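Local coordinates for protein redox-sensitive transcriptional activator OxyR (Porphyromonas gingivalis, PDB 3T22) that probably binds DNA and controls transcription as a redox-sensitive LysR-family activator, whose regulatory domain is this chain, at residues N5-P10 with S36-S41; E64-D69 with A183-Y188. The protein carries 1 engineered substitution. All coordinates share one frame; numbering follows the deposited sequence.

Interaction 1 (N5-P10 with S36-S41)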
ATOM      1  N   ASN A   5      -5.612   2.841 -22.003  1.00 40.13           N
ATOM      2  CA  ASN A   5      -6.062   2.868 -20.622  1.00 37.59           C
ATOM      3  C   ASN A   5      -6.082   1.478 -20.019  1.00 36.76           C
ATOM      4  O   ASN A   5      -6.974   0.679 -20.319  1.00 36.33           O
ATOM      5  CB  ASN A   5      -7.450   3.497 -20.524  1.00 37.55           C
ATOM      6  CG  ASN A   5      -7.427   4.992 -20.794  1.00 39.27           C
ATOM      7  OD1 ASN A   5      -6.429   5.664 -20.504  1.00 40.40           O
ATOM      8  ND2 ASN A   5      -8.517   5.520 -21.363  1.00 35.42           N
ATOM      9  N   ILE A   6      -5.107   1.178 -19.160  1.00 34.58           N
ATOM     10  CA  ILE A   6      -5.050  -0.147 -18.552  1.00 32.98           C
ATOM     11  C   ILE A   6      -5.149  -0.130 -17.029  1.00 32.95           C
ATOM     12  O   ILE A   6      -4.472   0.642 -16.369  1.00 34.46           O
ATOM     13  CB  ILE A   6      -3.819  -0.952 -19.054  1.00 33.09           C
ATOM     14  CG1 ILE A   6      -3.682  -2.287 -18.316  1.00 30.01           C
ATOM     15  CG2 ILE A   6      -2.560  -0.161 -18.930  1.00 32.82           C
ATOM     16  CD1 ILE A   6      -2.601  -3.139 -18.928  1.00 34.36           C
ATOM     17  N   ALA A   7      -6.005  -0.984 -16.481  1.00 31.21           N
ATOM     18  CA  ALA A   7      -6.147  -1.111 -15.034  1.00 30.29           C
ATOM     19  C   ALA A   7      -5.405  -2.323 -14.460  1.00 30.29           C
ATOM     20  O   ALA A   7      -5.138  -3.306 -15.165  1.00 29.00           O
ATOM     21  CB  ALA A   7      -7.621  -1.158 -14.639  1.00 28.41           C
ATOM     22  N   VAL A   8      -5.100  -2.251 -13.166  1.00 28.83           N
ATOM     23  CA  VAL A   8      -4.274  -3.244 -12.509  1.00 28.38           C
ATOM     24  C   VAL A   8      -4.668  -3.399 -11.040  1.00 26.36           C
ATOM     25  O   VAL A   8      -4.824  -2.413 -10.317  1.00 27.60           O
ATOM     26  CB  VAL A   8      -2.791  -2.832 -12.573  1.00 29.35           C
ATOM     27  CG1 VAL A   8      -1.896  -3.964 -12.111  1.00 28.01           C
ATOM     28  CG2 VAL A   8      -2.412  -2.375 -13.974  1.00 29.56           C
ATOM     29  N   LEU A   9      -4.797  -4.636 -10.586  1.00 26.65           N
ATOM     30  CA  LEU A   9      -5.079  -4.890  -9.184  1.00 27.63           C
ATOM     31  C   LEU A   9      -3.993  -4.275  -8.307  1.00 30.08           C
ATOM     32  O   LEU A   9      -2.842  -4.186  -8.712  1.00 30.60           O
ATOM     33  CB  LEU A   9      -5.169  -6.391  -8.922  1.00 27.59           C
ATOM     34  CG  LEU A   9      -6.289  -7.176  -9.600  1.00 25.44           C
ATOM     35  CD1 LEU A   9      -6.445  -8.529  -8.938  1.00 22.05           C
ATOM     36  CD2 LEU A   9      -7.595  -6.408  -9.569  1.00 29.15           C
ATOM     37  N   PRO A  10      -4.370  -3.849  -7.108  1.00 32.13           N
ATOM     38  CA  PRO A  10      -3.418  -3.291  -6.139  1.00 32.90           C
ATOM     39  C   PRO A  10      -2.534  -4.388  -5.538  1.00 33.00           C
ATOM     40  O   PRO A  10      -1.429  -4.126  -5.083  1.00 33.85           O
ATOM     41  CB  PRO A  10      -4.318  -2.685  -5.049  1.00 32.72           C
ATOM     42  CG  PRO A  10      -5.763  -2.892  -5.498  1.00 32.40           C
ATOM     43  CD  PRO A  10      -5.735  -3.954  -6.559  1.00 34.08           C
ATOM     44  N   SER A  36      -4.181   2.636 -13.979  1.00 32.06           N
ATOM     45  CA  SER A  36      -5.041   2.955 -12.849  1.00 33.62           C
ATOM     46  C   SER A  36      -5.115   1.748 -11.944  1.00 33.14           C
ATOM     47  O   SER A  36      -5.357   0.630 -12.442  1.00 34.20           O
ATOM     48  CB  SER A  36      -6.461   3.300 -13.305  1.00 35.90           C
ATOM     49  OG  SER A  36      -6.508   3.758 -14.634  1.00 39.25           O
ATOM     50  N   GLU A  37      -4.932   1.948 -10.637  1.00 32.07           N
ATOM     51  CA  GLU A  37      -5.163   0.852  -9.693  1.00 31.86           C
ATOM     52  C   GLU A  37      -6.671   0.678  -9.362  1.00 29.99           C
ATOM     53  O   GLU A  37      -7.318   1.621  -8.971  1.00 27.38           O
ATOM     54  CB  GLU A  37      -4.312   1.001  -8.423  1.00 31.66           C
ATOM     55  CG  GLU A  37      -2.877   0.486  -8.552  1.00 35.80           C
ATOM     56  CD  GLU A  37      -2.012   0.684  -7.280  1.00 39.73           C
ATOM     57  OE1 GLU A  37      -2.317   0.080  -6.238  1.00 32.88           O
ATOM     58  OE2 GLU A  37      -1.007   1.427  -7.330  1.00 41.65           O
ATOM     59  N   MET A  38      -7.224  -0.527  -9.529  1.00 29.50           N
ATOM     60  CA  MET A  38      -8.628  -0.787  -9.169  1.00 28.29           C
ATOM     61  C   MET A  38      -8.781  -2.207  -8.700  1.00 27.00           C
ATOM     62  O   MET A  38      -8.056  -3.091  -9.158  1.00 28.83           O
ATOM     63  CB  MET A  38      -9.548  -0.706 -10.383  1.00 27.85           C
ATOM     64  CG  MET A  38      -9.512   0.548 -11.184  1.00 29.38           C
ATOM     65  SD  MET A  38     -10.652   0.386 -12.577  1.00 26.58           S
ATOM     66  CE  MET A  38     -10.084   1.793 -13.509  1.00 20.96           C
ATOM     67  N   GLN A  39      -9.779  -2.466  -7.860  1.00 25.28           N
ATOM     68  CA  GLN A  39     -10.092  -3.843  -7.529  1.00 26.18           C
ATOM     69  C   GLN A  39     -10.902  -4.535  -8.628  1.00 27.58           C
ATOM     70  O   GLN A  39     -11.351  -3.913  -9.579  1.00 26.04           O
ATOM     71  CB  GLN A  39     -10.761  -3.932  -6.162  1.00 26.40           C
ATOM     72  CG  GLN A  39      -9.809  -3.538  -5.056  1.00 26.59           C
ATOM     73  CD  GLN A  39     -10.502  -3.303  -3.729  1.00 30.65           C
ATOM     74  OE1 GLN A  39     -10.348  -2.242  -3.125  1.00 33.87           O
ATOM     75  NE2 GLN A  39     -11.260  -4.296  -3.260  1.00 33.70           N
ATOM     76  N   THR A  40     -11.077  -5.836  -8.481  1.00 29.51           N
ATOM     77  CA  THR A  40     -11.569  -6.681  -9.573  1.00 33.09           C
ATOM     78  C   THR A  40     -12.931  -6.259 -10.151  1.00 33.79           C
ATOM     79  O   THR A  40     -13.034  -5.943 -11.332  1.00 34.53           O
ATOM     80  CB  THR A  40     -11.558  -8.182  -9.172  1.00 33.41           C
ATOM     81  OG1 THR A  40     -10.206  -8.602  -8.921  1.00 36.53           O
ATOM     82  CG2 THR A  40     -12.136  -9.036 -10.280  1.00 31.27           C
ATOM     83  N   SER A  41     -13.966  -6.234  -9.322  1.00 34.11           N
ATOM     84  CA  SER A  41     -15.288  -5.810  -9.782  1.00 33.67           C
ATOM     85  C   SER A  41     -15.258  -4.516 -10.588  1.00 32.87           C
ATOM     86  O   SER A  41     -15.956  -4.356 -11.593  1.00 32.43           O
ATOM     87  CB  SER A  41     -16.232  -5.645  -8.594  1.00 34.82           C
ATOM     88  OG  SER A  41     -16.852  -6.878  -8.286  1.00 32.99           O
TER
HETATM   89  O   HOH W   1      -0.969  -1.421  -4.354  1.00 27.51           O

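Interaction 2 (E64-D69 with A183-Y188)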
ATOM      1  N   GLU A  64     -20.341 -11.607 -19.306  1.00 31.54           N
ATOM      2  CA  GLU A  64     -20.888 -11.464 -20.657  1.00 31.54           C
ATOM      3  C   GLU A  64     -20.299 -10.228 -21.343  1.00 31.62           C
ATOM      4  O   GLU A  64     -20.498  -9.105 -20.879  1.00 31.79           O
ATOM      5  CB  GLU A  64     -22.420 -11.377 -20.522  1.00 34.35           C
ATOM      6  CG  GLU A  64     -23.227 -11.221 -21.816  1.00 35.99           C
ATOM      7  CD  GLU A  64     -23.106 -12.418 -22.763  1.00 40.31           C
ATOM      8  OE1 GLU A  64     -22.236 -13.304 -22.538  1.00 42.42           O
ATOM      9  OE2 GLU A  64     -23.890 -12.456 -23.741  1.00 45.84           O
ATOM     10  N   GLY A  65     -19.538 -10.437 -22.415  1.00 31.35           N
ATOM     11  CA  GLY A  65     -18.906  -9.344 -23.137  1.00 33.20           C
ATOM     12  C   GLY A  65     -17.386  -9.229 -22.983  1.00 34.40           C
ATOM     13  O   GLY A  65     -16.720  -8.522 -23.748  1.00 34.94           O
ATOM     14  N   LEU A  66     -16.824  -9.930 -22.006  1.00 34.56           N
ATOM     15  CA  LEU A  66     -15.384  -9.884 -21.794  1.00 34.73           C
ATOM     16  C   LEU A  66     -14.710 -11.215 -22.160  1.00 36.21           C
ATOM     17  O   LEU A  66     -15.355 -12.284 -22.218  1.00 37.03           O
ATOM     18  CB  LEU A  66     -15.082  -9.518 -20.340  1.00 32.45           C
ATOM     19  CG  LEU A  66     -15.802  -8.261 -19.813  1.00 28.83           C
ATOM     20  CD1 LEU A  66     -15.321  -7.813 -18.420  1.00 22.79           C
ATOM     21  CD2 LEU A  66     -15.619  -7.142 -20.809  1.00 18.50           C
ATOM     22  N   GLU A  67     -13.415 -11.148 -22.424  1.00 36.88           N
ATOM     23  CA  GLU A  67     -12.628 -12.359 -22.575  1.00 36.93           C
ATOM     24  C   GLU A  67     -11.254 -12.071 -22.004  1.00 37.10           C
ATOM     25  O   GLU A  67     -10.883 -10.899 -21.838  1.00 37.27           O
ATOM     26  CB  GLU A  67     -12.513 -12.762 -24.043  1.00 35.99           C
ATOM     27  CG  GLU A  67     -11.604 -11.896 -24.861  1.00 37.94           C
ATOM     28  CD  GLU A  67     -11.869 -12.008 -26.352  1.00 44.54           C
ATOM     29  OE1 GLU A  67     -12.615 -12.920 -26.769  1.00 44.16           O
ATOM     30  OE2 GLU A  67     -11.334 -11.167 -27.108  1.00 49.64           O
ATOM     31  N   ASP A  68     -10.489 -13.122 -21.714  1.00 38.13           N
ATOM     32  CA  ASP A  68      -9.172 -12.920 -21.127  1.00 38.35           C
ATOM     33  C   ASP A  68      -8.155 -14.001 -21.478  1.00 38.73           C
ATOM     34  O   ASP A  68      -8.524 -15.162 -21.723  1.00 38.62           O
ATOM     35  CB  ASP A  68      -9.329 -12.822 -19.616  1.00 37.37           C
ATOM     36  CG  ASP A  68     -10.260 -13.858 -19.086  1.00 35.36           C
ATOM     37  OD1 ASP A  68      -9.878 -15.031 -19.061  1.00 38.64           O
ATOM     38  OD2 ASP A  68     -11.390 -13.519 -18.726  1.00 38.31           O
ATOM     39  N   ASP A  69      -6.882 -13.604 -21.490  1.00 37.63           N
ATOM     40  CA  ASP A  69      -5.753 -14.515 -21.722  1.00 38.20           C
ATOM     41  C   ASP A  69      -4.846 -14.671 -20.491  1.00 37.34           C
ATOM     42  O   ASP A  69      -4.664 -13.729 -19.707  1.00 36.64           O
ATOM     43  CB  ASP A  69      -4.888 -14.015 -22.888  1.00 38.22           C
ATOM     44  CG  ASP A  69      -5.591 -14.126 -24.234  1.00 41.73           C
ATOM     45  OD1 ASP A  69      -5.514 -15.227 -24.842  1.00 44.72           O
ATOM     46  OD2 ASP A  69      -6.198 -13.119 -24.685  1.00 41.93           O
ATOM     47  N   ALA A 183      -7.598  -8.994 -19.287  1.00 29.54           N
ATOM     48  CA  ALA A 183      -8.960  -9.035 -19.795  1.00 29.64           C
ATOM     49  C   ALA A 183      -9.278  -7.817 -20.649  1.00 29.51           C
ATOM     50  O   ALA A 183      -8.748  -6.720 -20.425  1.00 28.84           O
ATOM     51  CB  ALA A 183      -9.961  -9.191 -18.668  1.00 27.74           C
ATOM     52  N   VAL A 184     -10.119  -8.030 -21.651  1.00 29.85           N
ATOM     53  CA  VAL A 184     -10.580  -6.966 -22.542  1.00 31.64           C
ATOM     54  C   VAL A 184     -12.046  -7.193 -22.924  1.00 31.71           C
ATOM     55  O   VAL A 184     -12.627  -8.238 -22.601  1.00 32.59           O
ATOM     56  CB  VAL A 184      -9.762  -6.939 -23.842  1.00 30.88           C
ATOM     57  CG1 VAL A 184      -8.265  -6.875 -23.539  1.00 33.22           C
ATOM     58  CG2 VAL A 184     -10.098  -8.183 -24.694  1.00 30.14           C
ATOM     59  N   ARG A 185     -12.631  -6.210 -23.611  1.00 32.74           N
ATOM     60  CA  ARG A 185     -13.933  -6.365 -24.276  1.00 33.96           C
ATOM     61  C   ARG A 185     -13.795  -7.309 -25.485  1.00 34.04           C
ATOM     62  O   ARG A 185     -12.818  -7.230 -26.225  1.00 33.51           O
ATOM     63  CB  ARG A 185     -14.448  -5.015 -24.759  1.00 33.05           C
ATOM     64  CG  ARG A 185     -15.104  -4.172 -23.693  1.00 37.03           C
ATOM     65  CD  ARG A 185     -15.691  -2.888 -24.279  1.00 43.62           C
ATOM     66  NE  ARG A 185     -16.720  -3.172 -25.282  1.00 50.56           N
ATOM     67  CZ  ARG A 185     -18.010  -3.388 -25.015  1.00 50.47           C
ATOM     68  NH1 ARG A 185     -18.461  -3.351 -23.770  1.00 49.34           N
ATOM     69  NH2 ARG A 185     -18.855  -3.644 -26.005  1.00 54.43           N
ATOM     70  N   GLN A 186     -14.772  -8.186 -25.697  1.00 35.45           N
ATOM     71  CA  GLN A 186     -14.688  -9.136 -26.812  1.00 38.12           C
ATOM     72  C   GLN A 186     -14.625  -8.430 -28.173  1.00 38.43           C
ATOM     73  O   GLN A 186     -13.927  -8.875 -29.076  1.00 38.17           O
ATOM     74  CB  GLN A 186     -15.849 -10.121 -26.781  1.00 37.84           C
ATOM     75  CG  GLN A 186     -15.984 -10.922 -25.481  1.00 42.37           C
ATOM     76  CD  GLN A 186     -17.091 -11.975 -25.570  1.00 45.20           C
ATOM     77  OE1 GLN A 186     -17.607 -12.249 -26.659  1.00 47.32           O
ATOM     78  NE2 GLN A 186     -17.462 -12.565 -24.426  1.00 46.78           N
ATOM     79  N   ASP A 187     -15.342  -7.321 -28.305  1.00 39.83           N
ATOM     80  CA  ASP A 187     -15.350  -6.558 -29.547  1.00 43.15           C
ATOM     81  C   ASP A 187     -14.110  -5.669 -29.696  1.00 44.09           C
ATOM     82  O   ASP A 187     -14.076  -4.779 -30.551  1.00 44.48           O
ATOM     83  CB  ASP A 187     -16.640  -5.714 -29.660  1.00 42.99           C
ATOM     84  CG  ASP A 187     -16.775  -4.669 -28.544  1.00 46.69           C
ATOM     85  OD1 ASP A 187     -15.777  -4.402 -27.846  1.00 47.26           O
ATOM     86  OD2 ASP A 187     -17.875  -4.095 -28.374  1.00 50.36           O
ATOM     87  N   TYR A 188     -13.079  -5.923 -28.893  1.00 45.42           N
ATOM     88  CA  TYR A 188     -11.961  -4.979 -28.781  1.00 45.93           C
ATOM     89  C   TYR A 188     -11.165  -4.754 -30.072  1.00 46.64           C
ATOM     90  O   TYR A 188     -10.835  -5.694 -30.790  1.00 46.43           O
ATOM     91  CB  TYR A 188     -11.028  -5.342 -27.618  1.00 45.68           C
ATOM     92  CG  TYR A 188      -9.915  -4.348 -27.460  1.00 43.52           C
ATOM     93  CD1 TYR A 188     -10.182  -3.060 -27.033  1.00 43.23           C
ATOM     94  CD2 TYR A 188      -8.611  -4.680 -27.765  1.00 42.05           C
ATOM     95  CE1 TYR A 188      -9.180  -2.121 -26.905  1.00 44.06           C
ATOM     96  CE2 TYR A 188      -7.593  -3.751 -27.634  1.00 44.20           C
ATOM     97  CZ  TYR A 188      -7.886  -2.463 -27.207  1.00 44.46           C
ATOM     98  OH  TYR A 188      -6.890  -1.514 -27.068  1.00 43.52           O
TER

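Interaction 1 (N5-P10 with S36-S41)
The amide of Ser-36 donates to Ile-6 O (N to O 3.1 Å), and Ser-36 O in turn accepts from Val-8 N at 3.0 Å, nearly along the C=O axis; Ala-7 CA adds a CH···O contact to the same oxygen. Further on, Met-38 N reaches Val-8 O at 3.2 Å, but from above the carbonyl plane, 44° out of it, while Glu-37 CA-H approaches that oxygen as well. The first two bonds join parallel strands 4-8 and 33-37, and the third continues the pairing one residue past the second strand; the strands belong to a beta-alpha-beta crossover through helix 13-27, in the periplasmic-binding-protein-like fold of LysR regulatory domains. Where the strands end, Glu-37 stretches past Val-8 and brings OE1 to 3.5 Å from Pro-10 CA. One water donates to both Glu-37 OE1 and Pro-10 O, whereas Glu-37 OE2 accepts from the amide of Ser-135 of the second subunit. On the face carrying Ala-7, Met-38, with CG beside its own backbone N (chi1 -55°) and extended from there, lays SD 4.0 Å from Ala-7 CB. Leu-9 CD2 instead packs against polar atoms, 3.4 Å from Met-38 O and 3.5 Å from Thr-40 OG1.

Interaction 2 (E64-D69 with A183-Y188)
Ala-183 meets Asp-68 in a non-hydrogen-bonded antiparallel pair, their CB atoms 3.8 Å apart on one face of the sheet. The carboxylate of Asp-68 leads on from this contact and is held by other residues: OD2 accepts from the amide of Ala-61, and OD1 forms a salt bridge with Arg-181. Val-184 follows in a hydrogen-bonded pair with Glu-67. Val-184 N donates to Glu-67 O, and Glu-67 N returns the bond to Val-184 O, both at 3.0 Å, joining strand 175-185 to the beginning of strand 66-80. On the opposite face from Ala-183, Val-184 CG2 touches Glu-67 CG. At Arg-185 the strand ends, and Leu-66 CD2 lies 3.9 Å from Arg-185 CA, while the Leu-66 side chain also packs on Leu-44, Leu-47 and Leu-48 of helix 40-48. A type I turn runs from Arg-185 to Tyr-188; across it the guanidinium grips Asp-187 side-on, NE to OD1 and NH2 to OD2.

Gln-186 contributes two donors. Its backbone N binds Gly-65 O at 2.8 Å, and its side chain, with CG beside its own N (chi1 -57°) and extended beyond, runs back over the Gly-65 peptide until NE2 reaches Leu-66 O at 3.1 Å, well above that carbonyl plane. Its amide is nearly parallel to the Glu-67 carboxylate, 9° apart, but the acid pairs with Arg-194 of helix 191-203. Gln-186 thus carries the bonding past the end of strand 175-185, once with its main chain and once with its side-chain amide, whereas the acidic side chains, salt-bridged to arginines, probably keep their negative charge.

In the fold
From the N terminus, strand 4-8 leads into helix 13-27 and returns as strand 33-37, so interaction 1 closes a short loop of 25 intervening residues. The chain then passes through helix 40-48 and strand 54-57 before interaction 2 opens; the two are in series and neither nest nor cross. Interaction 2 spans 113 residues, bringing the strand 175-185 back beside strand 66-80. Strand 54-57 pairs with both strand 4-8 and strand 175-185, so it connects the two contacts within one sheet, and helix 40-48 packs on both: Cys-43 faces Ala-7 and Met-38, while Leu-47 faces Leu-66 and Ala-183. The centres of interactions 1 and 2 are about 15 Å apart.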